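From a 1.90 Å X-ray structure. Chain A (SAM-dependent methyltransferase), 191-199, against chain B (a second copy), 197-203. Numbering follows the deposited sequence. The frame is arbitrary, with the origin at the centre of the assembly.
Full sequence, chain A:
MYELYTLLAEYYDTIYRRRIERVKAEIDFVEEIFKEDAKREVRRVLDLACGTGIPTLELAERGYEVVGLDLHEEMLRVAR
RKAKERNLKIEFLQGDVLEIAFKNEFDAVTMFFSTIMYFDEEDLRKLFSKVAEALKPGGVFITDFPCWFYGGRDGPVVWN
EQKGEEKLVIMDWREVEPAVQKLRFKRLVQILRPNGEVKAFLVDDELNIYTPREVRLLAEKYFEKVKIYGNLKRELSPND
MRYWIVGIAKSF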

# COMPACT_ATOMS: atom_id res chain seq x y z
N ILE A 191 -16.41 -22.31 -9.79
CA ILE A 191 -16.85 -22.67 -11.14
C ILE A 191 -18.33 -22.33 -11.27
O ILE A 191 -19.18 -22.96 -10.66
CB ILE A 191 -16.63 -24.18 -11.38
CG1 ILE A 191 -15.16 -24.52 -11.12
CG2 ILE A 191 -16.99 -24.55 -12.82
CD1 ILE A 191 -14.83 -25.99 -11.28
N LEU A 192 -18.61 -21.31 -12.08
CA LEU A 192 -19.97 -20.82 -12.29
C LEU A 192 -20.64 -21.33 -13.55
O LEU A 192 -20.10 -21.20 -14.65
CB LEU A 192 -19.97 -19.29 -12.34
CG LEU A 192 -19.83 -18.49 -11.05
CD1 LEU A 192 -18.61 -18.95 -10.27
CD2 LEU A 192 -19.74 -17.00 -11.39
N ARG A 193 -21.83 -21.90 -13.38
CA ARG A 193 -22.63 -22.38 -14.51
C ARG A 193 -23.55 -21.24 -14.93
O ARG A 193 -23.80 -20.31 -14.15
CB ARG A 193 -23.44 -23.61 -14.10
CG ARG A 193 -22.57 -24.81 -13.75
CD ARG A 193 -23.35 -26.11 -13.79
NE ARG A 193 -23.88 -26.38 -15.12
CZ ARG A 193 -23.14 -26.63 -16.19
NH1 ARG A 193 -21.81 -26.66 -16.10
NH2 ARG A 193 -23.72 -26.85 -17.37
N PRO A 194 -24.06 -21.28 -16.17
CA PRO A 194 -24.96 -20.25 -16.72
C PRO A 194 -26.13 -19.86 -15.83
O PRO A 194 -26.47 -18.68 -15.74
CB PRO A 194 -25.42 -20.88 -18.04
CG PRO A 194 -24.20 -21.64 -18.47
CD PRO A 194 -23.77 -22.31 -17.18
N ASN A 195 -26.75 -20.83 -15.17
CA ASN A 195 -27.89 -20.55 -14.31
C ASN A 195 -27.51 -20.03 -12.93
O ASN A 195 -28.37 -19.82 -12.07
CB ASN A 195 -28.76 -21.81 -14.16
CG ASN A 195 -28.04 -22.93 -13.44
OD1 ASN A 195 -26.90 -22.78 -13.00
ND2 ASN A 195 -28.70 -24.08 -13.32
N GLY A 196 -26.21 -19.83 -12.69
CA GLY A 196 -25.78 -19.32 -11.41
C GLY A 196 -25.31 -20.35 -10.40
O GLY A 196 -24.73 -19.99 -9.37
N GLU A 197 -25.55 -21.63 -10.66
CA GLU A 197 -25.10 -22.65 -9.72
C GLU A 197 -23.58 -22.61 -9.66
O GLU A 197 -22.92 -22.37 -10.67
CB GLU A 197 -25.59 -24.04 -10.14
CG GLU A 197 -27.08 -24.24 -9.89
CD GLU A 197 -27.46 -23.95 -8.44
OE1 GLU A 197 -26.91 -24.62 -7.54
OE2 GLU A 197 -28.29 -23.04 -8.21
N VAL A 198 -23.02 -22.83 -8.48
CA VAL A 198 -21.58 -22.78 -8.33
C VAL A 198 -20.99 -23.97 -7.59
O VAL A 198 -21.64 -24.59 -6.76
CB VAL A 198 -21.15 -21.47 -7.60
CG1 VAL A 198 -22.02 -21.27 -6.37
CG2 VAL A 198 -19.68 -21.53 -7.18
N LYS A 199 -19.75 -24.29 -7.94
CA LYS A 199 -18.99 -25.34 -7.29
C LYS A 199 -17.67 -24.66 -6.93
O LYS A 199 -17.16 -23.85 -7.71
CB LYS A 199 -18.74 -26.52 -8.22
CG LYS A 199 -19.91 -27.49 -8.29
CD LYS A 199 -19.57 -28.75 -9.06
CE LYS A 199 -20.72 -29.75 -8.97
NZ LYS A 199 -21.02 -30.09 -7.55
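Chain B, residues 197-203: EVKAFLV

How does chain B lie on this hairpin? Chain A runs out along a strand to Leu A192, reverses through a type I turn from Arg A193 to Gly A196, and returns as a strand at Val A198. Chain B is extended from Val B198 to Val B203 and passes the turn with Lys B199 nearest it, its CA 4.7 Å from the CA of Gly A196. It runs across the hairpin, from the returning strand at Val A198 to the outgoing strand at Leu A192. Together the two stretches bury 443 Å².

What holds Ala B200, the residue most covered? Its N donates to Gly A196 O at 2.8 Å, the one direct backbone hydrogen bond between the stretches. Its carbonyl is reached differently: water 1 donates both to Ala B200 O, at 2.8 Å, and to Arg A193 O, at 2.9 Å, bridging the two chains. Its CB also packs against Leu A192, whose CG lies 3.9 Å from Ala B200 CB.

Where does Leu A192 go? Its CA-to-CB bond points toward chain B, and the side chain packs along the strand backbone, with CD2 3.5 Å from Ala B200 O and 4.2 Å from Leu B202 CB. Farther back along chain B, Val A198 CG1 meets Val B198 CG1 at 4.3 Å.

Why does Lys B199 reach the turn? Its CA-to-CB bond points sideways, but the long side chain brings NZ to Glu A197 OE2, a 2.7 Å salt bridge, and to Asn A195 O, a 3.3 Å hydrogen bond. One ammonium group thus serves both a carboxylate and a turn carbonyl.

Could the turn carry a side chain at Gly A196? A CB there would lie 2.5 Å from Phe B201 CZ, a clash, and would also jam against the preceding carbonyl. Without one, Gly A196 CA approaches Phe B201 CZ to 3.6 Å.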

# COMPACT_ATOMS: atom_id res chain seq x y z
N GLU B 197 -27.64 -21.56 0.63
CA GLU B 197 -27.52 -21.86 -0.79
C GLU B 197 -27.06 -20.61 -1.52
O GLU B 197 -27.46 -19.50 -1.19
CB GLU B 197 -28.85 -22.35 -1.36
CG GLU B 197 -29.25 -23.73 -0.84
CD GLU B 197 -28.16 -24.77 -1.05
OE1 GLU B 197 -27.77 -25.01 -2.21
OE2 GLU B 197 -27.69 -25.34 -0.04
N VAL B 198 -26.21 -20.80 -2.53
CA VAL B 198 -25.67 -19.68 -3.27
C VAL B 198 -25.82 -19.77 -4.77
O VAL B 198 -25.86 -20.85 -5.35
CB VAL B 198 -24.16 -19.51 -2.98
CG1 VAL B 198 -23.61 -18.30 -3.74
CG2 VAL B 198 -23.92 -19.36 -1.50
N LYS B 199 -25.91 -18.61 -5.40
CA LYS B 199 -25.96 -18.48 -6.84
C LYS B 199 -24.95 -17.37 -7.10
O LYS B 199 -24.93 -16.36 -6.38
CB LYS B 199 -27.35 -18.07 -7.33
CG LYS B 199 -28.32 -19.23 -7.44
CD LYS B 199 -29.60 -18.80 -8.15
CE LYS B 199 -30.47 -20.00 -8.47
NZ LYS B 199 -29.73 -20.98 -9.32
N ALA B 200 -24.10 -17.55 -8.10
CA ALA B 200 -23.09 -16.55 -8.40
C ALA B 200 -23.06 -16.23 -9.88
O ALA B 200 -23.22 -17.11 -10.72
CB ALA B 200 -21.72 -17.05 -7.95
N PHE B 201 -22.86 -14.95 -10.19
CA PHE B 201 -22.81 -14.47 -11.57
C PHE B 201 -21.62 -13.55 -11.75
O PHE B 201 -21.29 -12.76 -10.86
CB PHE B 201 -24.10 -13.72 -11.91
CG PHE B 201 -25.34 -14.58 -11.85
CD1 PHE B 201 -25.69 -15.37 -12.94
CD2 PHE B 201 -26.12 -14.62 -10.70
CE1 PHE B 201 -26.81 -16.21 -12.88
CE2 PHE B 201 -27.24 -15.45 -10.63
CZ PHE B 201 -27.58 -16.25 -11.72
N LEU B 202 -20.97 -13.64 -12.90
CA LEU B 202 -19.80 -12.81 -13.16
C LEU B 202 -20.08 -11.75 -14.22
O LEU B 202 -20.50 -12.07 -15.33
CB LEU B 202 -18.62 -13.67 -13.63
CG LEU B 202 -17.41 -12.90 -14.15
CD1 LEU B 202 -16.74 -12.18 -13.00
CD2 LEU B 202 -16.43 -13.85 -14.83
N VAL B 203 -19.87 -10.49 -13.85
CA VAL B 203 -20.05 -9.38 -14.77
C VAL B 203 -18.66 -9.18 -15.37
O VAL B 203 -17.67 -9.18 -14.65
CB VAL B 203 -20.46 -8.08 -14.04
CG1 VAL B 203 -20.49 -6.92 -15.02
CG2 VAL B 203 -21.84 -8.26 -13.39
O HOH W 1 -22.89 -17.63 -13.49
O HOH W 2 -24.78 -23.31 -6.17
O HOH W 3 -28.18 -22.42 -5.56